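Local coordinates for protein glyoxalase-related enzyme, AraC type (Clostridium phytofermentans, PDB 3BT3) that is of unknown function but has a glyoxalase-like vicinal oxygen chelate (VOC) fold and may serve as a ligand-sensing or accessory part of an AraC-type transcription regulator, at residues V26-K30 with T133-C137; G44-D48 with C62-S68; D53-D59 with H82-G86; I101-H105 with I116-Y120. All blocks are in the same frame, centred on the assembly; numbering follows the deposited sequence.

Contact 1. Residues V26-K30 with T133-C137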
# COMPACT_ATOMS: atom_id res chain seq x y z
N VAL A 26 3.33 -0.88 -1.91
CA VAL A 26 4.48 -1.12 -2.77
C VAL A 26 4.59 -0.05 -3.85
O VAL A 26 3.59 0.53 -4.28
CB VAL A 26 4.40 -2.48 -3.46
CG1 VAL A 26 4.51 -3.58 -2.42
CG2 VAL A 26 3.10 -2.59 -4.27
N TYR A 27 5.81 0.22 -4.30
CA TYR A 27 6.06 1.24 -5.31
C TYR A 27 7.22 0.78 -6.21
O TYR A 27 8.29 0.42 -5.71
CB TYR A 27 6.41 2.54 -4.59
CG TYR A 27 6.58 3.75 -5.45
CD1 TYR A 27 5.67 4.81 -5.39
CD2 TYR A 27 7.68 3.87 -6.31
CE1 TYR A 27 5.86 5.96 -6.16
CE2 TYR A 27 7.87 5.00 -7.08
CZ TYR A 27 6.96 6.05 -7.00
OH TYR A 27 7.17 7.18 -7.75
N PHE A 28 7.04 0.80 -7.52
CA PHE A 28 8.11 0.35 -8.40
C PHE A 28 8.85 1.48 -9.11
O PHE A 28 8.24 2.45 -9.52
CB PHE A 28 7.54 -0.66 -9.41
CG PHE A 28 7.02 -1.90 -8.76
CD1 PHE A 28 7.87 -2.94 -8.43
CD2 PHE A 28 5.68 -1.98 -8.38
CE1 PHE A 28 7.41 -4.05 -7.71
CE2 PHE A 28 5.21 -3.07 -7.67
CZ PHE A 28 6.07 -4.11 -7.33
N THR A 29 10.16 1.33 -9.24
CA THR A 29 10.97 2.36 -9.89
C THR A 29 12.18 1.82 -10.64
O THR A 29 12.81 0.86 -10.20
CB THR A 29 11.46 3.42 -8.85
OG1 THR A 29 12.38 4.33 -9.48
CG2 THR A 29 12.17 2.74 -7.70
N LYS A 30 12.49 2.46 -11.76
CA LYS A 30 13.65 2.09 -12.59
C LYS A 30 14.94 2.72 -12.07
O LYS A 30 16.03 2.27 -12.41
CB LYS A 30 13.42 2.50 -14.05
CG LYS A 30 12.30 1.75 -14.74
CD LYS A 30 12.51 0.24 -14.69
CE LYS A 30 13.75 -0.20 -15.46
NZ LYS A 30 13.65 0.09 -16.93
N THR A 133 4.29 11.77 -9.32
CA THR A 133 5.67 11.63 -8.87
C THR A 133 6.64 11.76 -10.03
O THR A 133 6.23 11.83 -11.19
CB THR A 133 5.94 10.27 -8.19
OG1 THR A 133 5.87 9.22 -9.17
CG2 THR A 133 4.93 10.03 -7.11
N THR A 134 7.93 11.76 -9.71
CA THR A 134 8.98 11.86 -10.72
C THR A 134 8.96 10.63 -11.61
O THR A 134 9.54 10.62 -12.68
CB THR A 134 10.40 11.97 -10.08
OG1 THR A 134 11.37 12.23 -11.10
CG2 THR A 134 10.78 10.67 -9.39
N ASP A 135 8.28 9.58 -11.15
CA ASP A 135 8.20 8.34 -11.90
C ASP A 135 6.92 8.22 -12.71
O ASP A 135 6.76 7.28 -13.48
CB ASP A 135 8.31 7.15 -10.94
CG ASP A 135 9.63 7.13 -10.20
OD1 ASP A 135 9.64 7.17 -8.95
OD2 ASP A 135 10.68 7.08 -10.88
N GLY A 136 6.01 9.17 -12.53
CA GLY A 136 4.76 9.13 -13.26
C GLY A 136 3.53 8.63 -12.52
O GLY A 136 2.42 8.86 -12.98
N CYS A 137 3.70 7.97 -11.38
CA CYS A 137 2.55 7.46 -10.62
C CYS A 137 1.80 8.61 -10.00
O CYS A 137 2.34 9.71 -9.82
CB CYS A 137 2.95 6.54 -9.47
SG CYS A 137 4.48 5.69 -9.63
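Strand 26-29, outermost in the N-terminal sheet of its own chain, meets the hairpin turn between strands 126-132 and 138-144 of the C-terminal sheet, with the phenol of Tyr27 reaching into a pocket formed by Thr133, Asp135 and Cys137. Residues Thr133 to Gly136 form a type I turn followed by a G1 bulge; Gly136, with phi 102°, suits the bulge position. The bulged turn is closed by two backbone bonds, Thr133 N to Cys137 O and Gly136 N to Thr133 O. Tyr27 CG stands anti to the backbone N (chi1 -175°), and this sends the ring out from the strand with its hydroxyl foremost. Tyr27 OH donates to Asp135 OD1 at 2.7 Å; the carboxylate oxygen lies in the plane of the ring, at its edge, and offers its anti lone pair. In turn, Tyr27 OH accepts from Thr133 OG1 at 2.8 Å. That threonine oxygen also takes the amide of Asp135, Asp135 N to Thr133 OG1 being 3.1 Å, which makes an ST turn and fixes the hydroxyl's place. A tyrosine fits here because its hydroxyl can both give and receive at this depth. Cys137 SG, small and polarisable, lies 3.6 Å from Tyr27 CZ, approaching the ring obliquely. Asp135 OD1 is shared with Thr35 OG1 of helix 32-41, which also bonds Thr29 OG1, so the helix joins the polar cluster. Such a buried tyrosine-centred network ties the N-terminal module to the C-terminal module of the same chain in a VOC-type fold.

Contact 2. Residues G44-D48 with C62-S68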
# COMPACT_ATOMS: atom_id res chain seq x y z
N GLY A 44 9.14 16.18 1.40
CA GLY A 44 9.76 16.31 2.71
C GLY A 44 9.83 15.01 3.49
O GLY A 44 9.88 15.01 4.72
N TRP A 45 9.85 13.89 2.78
CA TRP A 45 9.94 12.57 3.41
C TRP A 45 11.41 12.15 3.57
O TRP A 45 12.32 12.87 3.19
CB TRP A 45 9.21 11.53 2.56
CG TRP A 45 7.73 11.63 2.60
CD1 TRP A 45 6.98 12.77 2.73
CD2 TRP A 45 6.80 10.55 2.43
NE1 TRP A 45 5.64 12.46 2.65
CE2 TRP A 45 5.50 11.11 2.46
CE3 TRP A 45 6.93 9.17 2.24
CZ2 TRP A 45 4.35 10.33 2.32
CZ3 TRP A 45 5.79 8.40 2.10
CH2 TRP A 45 4.51 8.98 2.14
N SER A 46 11.62 10.97 4.13
CA SER A 46 12.96 10.44 4.32
C SER A 46 13.06 9.11 3.61
O SER A 46 12.05 8.45 3.39
CB SER A 46 13.27 10.27 5.81
OG SER A 46 13.44 11.54 6.42
N GLY A 47 14.27 8.70 3.26
CA GLY A 47 14.41 7.44 2.58
C GLY A 47 15.76 6.80 2.74
O GLY A 47 16.71 7.42 3.21
N ASP A 48 15.86 5.54 2.34
CA ASP A 48 17.11 4.82 2.43
C ASP A 48 17.08 3.63 1.50
O ASP A 48 16.09 2.90 1.43
CB ASP A 48 17.36 4.38 3.87
CG ASP A 48 18.69 3.67 4.04
OD1 ASP A 48 18.74 2.43 3.85
OD2 ASP A 48 19.69 4.34 4.36
N CYS A 62 13.13 2.08 0.80
CA CYS A 62 11.84 2.56 1.23
C CYS A 62 11.87 4.03 1.58
O CYS A 62 12.94 4.61 1.74
CB CYS A 62 11.33 1.75 2.42
SG CYS A 62 12.38 1.88 3.86
N VAL A 63 10.68 4.61 1.65
CA VAL A 63 10.52 6.01 2.01
C VAL A 63 9.40 6.09 3.04
O VAL A 63 8.45 5.31 3.01
CB VAL A 63 10.17 6.88 0.77
CG1 VAL A 63 11.36 6.94 -0.16
CG2 VAL A 63 8.95 6.32 0.03
N PHE A 64 9.52 7.03 3.96
CA PHE A 64 8.53 7.20 5.01
C PHE A 64 8.42 8.67 5.35
O PHE A 64 9.38 9.44 5.15
CB PHE A 64 8.92 6.38 6.24
CG PHE A 64 10.38 6.04 6.32
CD1 PHE A 64 11.32 7.02 6.62
CD2 PHE A 64 10.82 4.75 6.06
CE1 PHE A 64 12.69 6.72 6.67
CE2 PHE A 64 12.18 4.43 6.10
CZ PHE A 64 13.12 5.42 6.41
N ASP A 65 7.25 9.06 5.86
CA ASP A 65 7.00 10.45 6.21
C ASP A 65 7.72 10.94 7.46
O ASP A 65 8.03 12.12 7.56
CB ASP A 65 5.49 10.70 6.33
CG ASP A 65 4.81 9.73 7.28
OD1 ASP A 65 4.74 8.52 6.98
OD2 ASP A 65 4.34 10.20 8.34
N TYR A 66 8.01 10.05 8.40
CA TYR A 66 8.72 10.43 9.62
C TYR A 66 10.24 10.40 9.45
O TYR A 66 10.74 10.03 8.40
CB TYR A 66 8.30 9.52 10.79
CG TYR A 66 7.98 8.09 10.41
CD1 TYR A 66 8.95 7.08 10.50
CD2 TYR A 66 6.71 7.74 9.93
CE1 TYR A 66 8.65 5.75 10.14
CE2 TYR A 66 6.41 6.43 9.56
CZ TYR A 66 7.37 5.44 9.66
OH TYR A 66 7.06 4.16 9.27
N PRO A 67 10.99 10.82 10.49
CA PRO A 67 12.46 10.84 10.45
C PRO A 67 13.06 9.44 10.50
O PRO A 67 12.38 8.49 10.88
CB PRO A 67 12.84 11.66 11.68
CG PRO A 67 11.63 12.51 11.93
CD PRO A 67 10.51 11.54 11.69
N SER A 68 14.33 9.32 10.14
CA SER A 68 15.03 8.04 10.13
C SER A 68 15.05 7.37 11.51
O SER A 68 15.05 6.14 11.62
CB SER A 68 16.47 8.22 9.64
OG SER A 68 16.49 8.76 8.33
O HOH W 1 10.85 13.03 6.86
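A chi1 of -73° sets the indole of Trp45 beside its own backbone N and lays one face against Asp65, whose CA sits 3.9 Å from the centroid of the five-membered ring in a CH-pi contact. The carboxylate of Asp65 is turned with its plane 63° from the ring. Trp45 CE3 also touches Val63 CG2 at 4.1 Å, while the indole NE1 bonds Tyr18 OH of the second subunit. A broad, amphipathic ring thus serves both the sheet and the dimer. On the far face of the strands, Ser46 CB packs 3.7 Å from Phe64 CE1, and Ser46 O lies over the face of that phenyl ring. Backbone bonds hold the register: Ser46 N to Phe64 O is 2.9 Å and nearly straight, and the reverse bond Phe64 N to Ser46 O, together with both bonds of Asp48 with Cys62, completes the ladder. Between these pairs, Gly47 and Val63 approach to 4.2 Å between CA atoms, a closeness that suits glycine. Just beyond the strand ends, a water joins Ser46 OG, Gly44 O and Asp65 O. This is the antiparallel hairpin of strands 46-52 and 58-64, part of the beta-alpha-beta-beta-beta module of the VOC superfamily.

Contact 3. Residues D53-D59 with H82-G86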
# COMPACT_ATOMS: atom_id res chain seq x y z
N ASP A 53 22.16 -3.11 -7.17
CA ASP A 53 22.53 -4.13 -8.14
C ASP A 53 24.00 -3.97 -8.52
O ASP A 53 24.69 -3.11 -8.00
CB ASP A 53 21.64 -4.06 -9.39
CG ASP A 53 21.76 -2.74 -10.14
OD1 ASP A 53 22.73 -1.98 -9.91
OD2 ASP A 53 20.89 -2.47 -10.99
N ASP A 54 24.48 -4.80 -9.44
CA ASP A 54 25.87 -4.73 -9.85
C ASP A 54 26.23 -3.41 -10.54
O ASP A 54 27.41 -3.04 -10.61
CB ASP A 54 26.25 -5.93 -10.73
CG ASP A 54 25.11 -6.40 -11.62
OD1 ASP A 54 24.08 -6.89 -11.08
OD2 ASP A 54 25.23 -6.28 -12.86
N GLU A 55 25.23 -2.70 -11.02
CA GLU A 55 25.46 -1.44 -11.71
C GLU A 55 25.29 -0.21 -10.80
O GLU A 55 25.42 0.93 -11.26
CB GLU A 55 24.55 -1.36 -12.94
CG GLU A 55 24.89 -2.44 -13.97
CD GLU A 55 23.93 -2.51 -15.14
OE1 GLU A 55 23.69 -1.47 -15.78
OE2 GLU A 55 23.41 -3.62 -15.43
N GLY A 56 25.00 -0.44 -9.53
CA GLY A 56 24.86 0.66 -8.58
C GLY A 56 23.46 1.16 -8.27
O GLY A 56 23.28 2.04 -7.42
N PHE A 57 22.45 0.61 -8.94
CA PHE A 57 21.07 1.03 -8.72
C PHE A 57 20.40 0.27 -7.58
O PHE A 57 20.74 -0.87 -7.29
CB PHE A 57 20.29 0.86 -10.01
CG PHE A 57 20.72 1.81 -11.09
CD1 PHE A 57 20.12 3.06 -11.21
CD2 PHE A 57 21.77 1.49 -11.94
CE1 PHE A 57 20.55 3.97 -12.16
CE2 PHE A 57 22.22 2.40 -12.90
CZ PHE A 57 21.61 3.64 -13.01
N GLY A 58 19.44 0.91 -6.93
CA GLY A 58 18.75 0.26 -5.83
C GLY A 58 17.78 -0.82 -6.25
O GLY A 58 17.00 -0.63 -7.17
N ASP A 59 17.83 -1.97 -5.57
CA ASP A 59 16.92 -3.08 -5.84
C ASP A 59 15.80 -3.00 -4.82
O ASP A 59 14.65 -3.31 -5.11
CB ASP A 59 17.60 -4.44 -5.67
CG ASP A 59 18.50 -4.80 -6.83
OD1 ASP A 59 18.09 -4.61 -7.99
OD2 ASP A 59 19.62 -5.30 -6.56
N HIS A 82 7.36 0.72 0.13
CA HIS A 82 8.48 -0.19 -0.08
C HIS A 82 8.85 0.11 -1.52
O HIS A 82 7.96 0.22 -2.36
CB HIS A 82 8.05 -1.66 0.02
CG HIS A 82 7.77 -2.12 1.42
ND1 HIS A 82 6.49 -2.34 1.88
CD2 HIS A 82 8.61 -2.41 2.44
CE1 HIS A 82 6.55 -2.75 3.14
NE2 HIS A 82 7.83 -2.80 3.50
N LEU A 83 10.13 0.26 -1.81
CA LEU A 83 10.57 0.54 -3.18
C LEU A 83 11.30 -0.67 -3.77
O LEU A 83 12.25 -1.18 -3.18
CB LEU A 83 11.51 1.75 -3.20
CG LEU A 83 10.99 3.03 -2.50
CD1 LEU A 83 12.15 4.00 -2.29
CD2 LEU A 83 9.90 3.67 -3.33
N PHE A 84 10.83 -1.11 -4.94
CA PHE A 84 11.40 -2.24 -5.68
C PHE A 84 11.77 -1.79 -7.09
O PHE A 84 11.15 -0.88 -7.64
CB PHE A 84 10.36 -3.37 -5.80
CG PHE A 84 9.91 -3.93 -4.49
CD1 PHE A 84 10.71 -4.83 -3.79
CD2 PHE A 84 8.69 -3.54 -3.94
CE1 PHE A 84 10.29 -5.34 -2.55
CE2 PHE A 84 8.28 -4.04 -2.71
CZ PHE A 84 9.08 -4.95 -2.01
N LYS A 85 12.78 -2.44 -7.68
CA LYS A 85 13.20 -2.10 -9.04
C LYS A 85 12.15 -2.64 -10.01
O LYS A 85 11.72 -3.79 -9.90
CB LYS A 85 14.55 -2.74 -9.36
CG LYS A 85 15.45 -1.87 -10.21
CD LYS A 85 16.00 -2.59 -11.44
CE LYS A 85 16.97 -3.68 -11.07
NZ LYS A 85 18.12 -3.13 -10.31
N GLY A 86 11.72 -1.81 -10.96
CA GLY A 86 10.73 -2.25 -11.93
C GLY A 86 10.04 -1.11 -12.65
O GLY A 86 10.33 0.06 -12.39
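Lys85, at the end of strand 81-85, meets Asp53 and Asp59 across the tip of the hairpin formed by strands 46-52 and 58-64 in a VOC-type sheet. Ionic contacts dominate. The lysine chain bends at chi2, chi3 and chi4, curling its ammonium group between two carboxylates. Lys85 NZ is 2.8 Å from Asp59 OD1, met on the syn side, and 2.9 Å from Asp53 OD2, met on the anti side; in neither case does the nitrogen lie in the carboxylate plane. Asp53 crosses the lysine at about a right angle, whereas Asp59 runs alongside it. Two acids would more than offset the ammonium's charge and probably favour its protonated form, while limiting its freedom, and a long, flexible lysine is well suited to span them.

The backbone adds a looser tie. Lys85 N donates to Asp59 O at 3.3 Å, with a bent N-H...O angle of 136°, and Phe84 CA makes a CA-H...O contact with the same carbonyl. Alongside, Lys85 CG rests 3.6 Å from Gly58 O.

Bonds within the tip hold Asp53 in place. Residues Asp53 to Gly56 make a type I turn with a G1 bulge, and the positive phi of 97° suits Gly56. Asp53 N bonds Phe57 O, and Phe57 N returns a bond of 2.8 Å to Asp53 OD1, reaching that oxygen from above the carboxylate plane.

Contact 4. Residues I101-H105 with I116-Y120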
# COMPACT_ATOMS: atom_id res chain seq x y z
N ILE A 101 -3.72 19.57 4.65
CA ILE A 101 -3.72 19.47 3.20
C ILE A 101 -3.25 20.76 2.53
O ILE A 101 -2.62 20.72 1.48
CB ILE A 101 -5.12 19.07 2.67
CG1 ILE A 101 -5.06 18.80 1.17
CG2 ILE A 101 -6.13 20.17 2.94
CD1 ILE A 101 -4.15 17.67 0.81
N ASP A 102 -3.56 21.90 3.14
CA ASP A 102 -3.14 23.18 2.57
C ASP A 102 -1.63 23.32 2.72
O ASP A 102 -0.95 23.78 1.81
CB ASP A 102 -3.85 24.32 3.28
CG ASP A 102 -5.36 24.25 3.12
OD1 ASP A 102 -5.85 24.55 2.01
OD2 ASP A 102 -6.04 23.88 4.10
N ALA A 103 -1.11 22.93 3.88
CA ALA A 103 0.32 23.00 4.12
C ALA A 103 1.04 22.11 3.11
O ALA A 103 2.07 22.50 2.57
CB ALA A 103 0.64 22.56 5.55
N LEU A 104 0.51 20.92 2.84
CA LEU A 104 1.15 20.03 1.88
C LEU A 104 1.27 20.67 0.51
O LEU A 104 2.36 20.72 -0.07
CB LEU A 104 0.37 18.72 1.73
CG LEU A 104 0.84 17.85 0.55
CD1 LEU A 104 2.27 17.45 0.76
CD2 LEU A 104 -0.03 16.61 0.42
N HIS A 105 0.16 21.16 -0.01
CA HIS A 105 0.14 21.78 -1.33
C HIS A 105 1.15 22.92 -1.45
O HIS A 105 1.86 23.04 -2.46
CB HIS A 105 -1.27 22.28 -1.62
CG HIS A 105 -1.47 22.71 -3.04
ND1 HIS A 105 -0.96 23.89 -3.54
CD2 HIS A 105 -2.11 22.12 -4.07
CE1 HIS A 105 -1.28 24.01 -4.81
NE2 HIS A 105 -1.98 22.94 -5.16
N ILE A 116 0.93 19.05 -9.41
CA ILE A 116 0.09 18.81 -8.24
C ILE A 116 -1.24 19.47 -8.60
O ILE A 116 -1.27 20.64 -8.95
CB ILE A 116 0.70 19.48 -6.98
CG1 ILE A 116 -0.36 19.65 -5.89
CG2 ILE A 116 1.24 20.85 -7.33
CD1 ILE A 116 -0.90 18.36 -5.35
N SER A 117 -2.33 18.72 -8.52
CA SER A 117 -3.64 19.27 -8.84
C SER A 117 -4.07 20.22 -7.74
O SER A 117 -3.47 20.25 -6.66
CB SER A 117 -4.68 18.15 -8.94
OG SER A 117 -5.01 17.68 -7.65
N ASP A 118 -5.10 21.02 -8.00
CA ASP A 118 -5.60 21.94 -6.99
C ASP A 118 -6.36 21.12 -5.95
O ASP A 118 -6.75 19.98 -6.20
CB ASP A 118 -6.55 22.98 -7.62
CG ASP A 118 -5.80 24.12 -8.31
OD1 ASP A 118 -5.11 24.90 -7.62
OD2 ASP A 118 -5.92 24.23 -9.56
N ILE A 119 -6.56 21.69 -4.77
CA ILE A 119 -7.30 21.03 -3.70
C ILE A 119 -8.80 21.20 -3.98
O ILE A 119 -9.26 22.30 -4.27
CB ILE A 119 -6.98 21.65 -2.33
CG1 ILE A 119 -5.53 21.36 -1.95
CG2 ILE A 119 -7.95 21.11 -1.27
CD1 ILE A 119 -5.12 21.90 -0.59
N TYR A 120 -9.55 20.11 -3.90
CA TYR A 120 -10.99 20.19 -4.15
C TYR A 120 -11.77 19.27 -3.23
O TYR A 120 -11.22 18.33 -2.66
CB TYR A 120 -11.27 19.86 -5.61
CG TYR A 120 -10.88 18.46 -5.99
CD1 TYR A 120 -11.74 17.39 -5.76
CD2 TYR A 120 -9.65 18.20 -6.61
CE1 TYR A 120 -11.40 16.10 -6.13
CE2 TYR A 120 -9.30 16.91 -6.98
CZ TYR A 120 -10.18 15.86 -6.75
OH TYR A 120 -9.85 14.58 -7.14
O HOH W 2 -2.44 23.22 -8.24
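The first turn of helix 101-110 faces an extended stretch, 116-119, that leads into strand 120-122, with CA atoms 7.8 Å apart for Asp102 and Ile119 and 7.5 Å for His105 and Ile116. This helix and the strands around it form the C-terminal beta-alpha-beta-beta-beta module of the VOC-type fold, and the contact fastens the helix to the loop that returns the chain to the sheet. Ile101 and His105, one helical turn apart, point toward the loop, where Ile119 and Ile116 answer them. Ile119 slides past Ile101 in the opposite direction, its CD1 methyl 3.6 Å from Ile101 CG1 and 3.5 Å from Ile101 O. The same methyl lies 4.0 Å from His105 CB, so one branched, slender side chain fills the groove between two turn-related residues. Asp102, at the margin, crosses Ile119 at about a right angle: Asp102 OD1 lies 3.8 Å from Ile119 CD1, while OD2 forms a salt bridge with Arg127.

The imidazole of His105 reaches the loop because its CG is anti to the backbone N (chi1 -170°). Its CD2 packs 3.5 Å from Ile116 CG1, an oblique approach in which the apolar flank of the ring meets the isoleucine. Histidine suits this border, since one part of the ring packs and another meets polar groups. Ser117 OG bonds the backbone N of Ser130, tying the loop to strand 126-132. At the imidazole edge a water lies in the ring plane, 3.1 Å from His105 NE2, and donates to Ile116 O.

In the fold
Contacts 1, 2 and 3 share the N-terminal sheet, ordered 26-29, 81-85, 58-64, 46-52, while contact 4 belongs to the C-terminal module. Contact 1 spans the two modules, and contacts 2, 3 and 4 are all nested within the chain loop it closes. Contacts 1 and 3 touch directly: Thr29 N lies 2.9 Å from Phe84 O, along neighbouring strands. Contacts 2 and 3 both use strand 58-64 and meet where Val63 CG1 is 3.7 Å from Leu83 CD1. Contact 4 is remote from contact 3, their centres about 31 Å apart. All four contacts have residues that touch the second subunit. No catalytic or metal site is established.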